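Alginate biosynthesis protein AlgX (Pseudomonas aeruginosa, PDB 4KNC) takes part in the O-acetylation of the exopolysaccharide alginate and protects the polymer from degradation as it crosses the periplasm. Local coordinates at residues A[143-148]-A[187-192]. Sequence-based numbering, arbitrary orientation.
Sequences YYFKGD and GLLSKL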
loop_
_atom_site.group_PDB
_atom_site.type_symbol
_atom_site.label_atom_id
_atom_site.label_comp_id
_atom_site.label_asym_id
_atom_site.label_seq_id
_atom_site.Cartn_x
_atom_site.Cartn_y
_atom_site.Cartn_z
ATOM N N TYR A 143 16.619 0.495 14.742
ATOM C CA TYR A 143 15.284 0.523 14.132
ATOM C C TYR A 143 15.268 -0.317 12.837
ATOM O O TYR A 143 14.381 -1.160 12.637
ATOM C CB TYR A 143 14.903 1.979 13.860
ATOM C CG TYR A 143 13.518 2.258 13.308
ATOM C CD1 TYR A 143 13.233 2.067 11.961
ATOM C CD2 TYR A 143 12.515 2.803 14.119
ATOM C CE1 TYR A 143 11.978 2.343 11.445
ATOM C CE2 TYR A 143 11.262 3.096 13.607
ATOM C CZ TYR A 143 10.995 2.855 12.263
ATOM O OH TYR A 143 9.747 3.129 11.725
ATOM N N TYR A 144 16.275 -0.111 11.990
ATOM C CA TYR A 144 16.389 -0.805 10.692
ATOM C C TYR A 144 17.439 -1.908 10.648
ATOM O O TYR A 144 18.440 -1.845 11.362
ATOM C CB TYR A 144 16.727 0.200 9.590
ATOM C CG TYR A 144 15.513 0.883 8.996
ATOM C CD1 TYR A 144 14.676 0.197 8.119
ATOM C CD2 TYR A 144 15.201 2.211 9.309
ATOM C CE1 TYR A 144 13.561 0.802 7.567
ATOM C CE2 TYR A 144 14.081 2.834 8.756
ATOM C CZ TYR A 144 13.264 2.115 7.888
ATOM O OH TYR A 144 12.152 2.689 7.324
ATOM N N PHE A 145 17.226 -2.911 9.795
ATOM C CA PHE A 145 18.296 -3.852 9.480
ATOM C C PHE A 145 19.469 -3.093 8.847
ATOM O O PHE A 145 19.271 -2.066 8.182
ATOM C CB PHE A 145 17.819 -4.981 8.549
ATOM C CG PHE A 145 16.950 -6.022 9.229
ATOM C CD1 PHE A 145 17.520 -7.056 9.972
ATOM C CD2 PHE A 145 15.563 -5.966 9.126
ATOM C CE1 PHE A 145 16.718 -8.014 10.600
ATOM C CE2 PHE A 145 14.756 -6.914 9.741
ATOM C CZ PHE A 145 15.339 -7.947 10.478
ATOM N N LYS A 146 20.677 -3.611 9.068
ATOM C CA LYS A 146 21.929 -3.047 8.546
ATOM C C LYS A 146 21.968 -2.875 7.038
ATOM O O LYS A 146 22.475 -1.872 6.538
ATOM C CB LYS A 146 23.118 -3.933 8.948
ATOM C CG LYS A 146 23.401 -3.933 10.441
ATOM C CD LYS A 146 24.571 -4.860 10.778
ATOM C CE LYS A 146 25.014 -4.686 12.211
ATOM N NZ LYS A 146 26.185 -5.555 12.496
ATOM N N GLY A 147 21.463 -3.871 6.319
ATOM C CA GLY A 147 21.583 -3.889 4.871
ATOM C C GLY A 147 20.279 -4.292 4.208
ATOM O O GLY A 147 20.275 -5.018 3.218
ATOM N N ASP A 148 19.163 -3.816 4.762
ATOM C CA ASP A 148 17.846 -4.176 4.248
ATOM C C ASP A 148 16.895 -2.993 4.398
ATOM O O ASP A 148 17.168 -2.069 5.160
ATOM C CB ASP A 148 17.299 -5.405 4.984
ATOM C CG ASP A 148 16.107 -6.026 4.277
ATOM O OD1 ASP A 148 16.291 -6.640 3.198
ATOM O OD2 ASP A 148 14.981 -5.922 4.803
ATOM N N GLY A 187 11.536 -16.694 19.078
ATOM C CA GLY A 187 12.611 -17.232 18.266
ATOM C C GLY A 187 13.512 -16.129 17.759
ATOM O O GLY A 187 13.404 -14.983 18.196
ATOM N N LEU A 188 14.419 -16.477 16.849
ATOM C CA LEU A 188 15.261 -15.481 16.220
ATOM C C LEU A 188 14.831 -15.320 14.766
ATOM O O LEU A 188 14.369 -16.272 14.138
ATOM C CB LEU A 188 16.737 -15.879 16.309
ATOM C CG LEU A 188 17.309 -16.130 17.707
ATOM C CD1 LEU A 188 18.710 -16.729 17.593
ATOM C CD2 LEU A 188 17.335 -14.857 18.562
ATOM N N LEU A 189 14.948 -14.101 14.249
ATOM C CA LEU A 189 14.600 -13.823 12.864
ATOM C C LEU A 189 15.891 -13.617 12.082
ATOM O O LEU A 189 16.689 -12.734 12.395
ATOM C CB LEU A 189 13.701 -12.573 12.772
ATOM C CG LEU A 189 13.395 -12.005 11.376
ATOM C CD1 LEU A 189 12.554 -12.970 10.549
ATOM C CD2 LEU A 189 12.708 -10.656 11.435
ATOM N N SER A 190 16.109 -14.436 11.065
ATOM C CA SER A 190 17.321 -14.313 10.278
ATOM C C SER A 190 17.078 -13.438 9.057
ATOM O O SER A 190 16.081 -13.603 8.359
ATOM C CB SER A 190 17.792 -15.689 9.816
ATOM O OG SER A 190 16.837 -16.269 8.946
ATOM N N LYS A 191 17.998 -12.523 8.780
ATOM C CA LYS A 191 17.904 -11.765 7.538
ATOM C C LYS A 191 19.255 -11.459 6.922
ATOM O O LYS A 191 20.125 -10.865 7.556
ATOM C CB LYS A 191 17.129 -10.455 7.726
ATOM C CG LYS A 191 16.878 -9.749 6.379
ATOM C CD LYS A 191 15.823 -8.675 6.475
ATOM C CE LYS A 191 14.443 -9.269 6.665
ATOM N NZ LYS A 191 13.854 -9.687 5.379
ATOM N N LEU A 192 19.430 -11.886 5.680
ATOM C CA LEU A 192 20.557 -11.428 4.890
ATOM C C LEU A 192 19.943 -10.332 4.034
ATOM O O LEU A 192 19.073 -10.603 3.206
ATOM C CB LEU A 192 21.121 -12.563 4.019
ATOM C CG LEU A 192 22.246 -12.180 3.046
ATOM C CD1 LEU A 192 23.432 -11.613 3.812
ATOM C CD2 LEU A 192 22.681 -13.351 2.152
HETATM O O HOH W 1 14.470 -8.488 3.122
#
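Lys191, the last residue of strand 180-191, reaches across to Phe145 and Asp148 in the loop that leads into helix 153-169, where the two-stranded antiparallel sheet borders Asp148 of the inferred Ser-His-Asp triad of the SGNH hydrolase-like domain. The apolar part of the contact illustrates a general point: the methylenes of a lysine can pack as apolar groups while its amine makes polar bonds. Lys191 CD lies over the centre of the Phe145 ring in a CH-pi contact, 3.8 Å from the centroid and 11° off the normal, while Lys191 CB packs over the same face, 3.8 Å from Phe145 CE1. Leu189 meets the ring differently: its CD2 touches Phe145 CZ at the edge, in the ring plane. Val212 of the paired strand 210-220 also touches both Phe145 and Leu189.

The polar part is mostly indirect. With CG anti to the backbone N (chi1 -173°) and chi2 extended, Lys191 CD comes 3.3 Å from Asp148 OD2. Bends at chi3 and chi4 then direct CE and NZ, leaving Lys191 NZ in a long salt bridge of 4.0 Å to Asp148 OD2. Asp148 OD2 is also hydrogen-bonded to His150 ND1, the inferred proton acceptor, and OD1 to Thr194 N; Lys191 NZ is hydrogen-bonded to Tyr249 OH. A tighter link runs through one water, which accepts from Lys191 NZ and donates to Asp148 OD1, 2.6 Å from each.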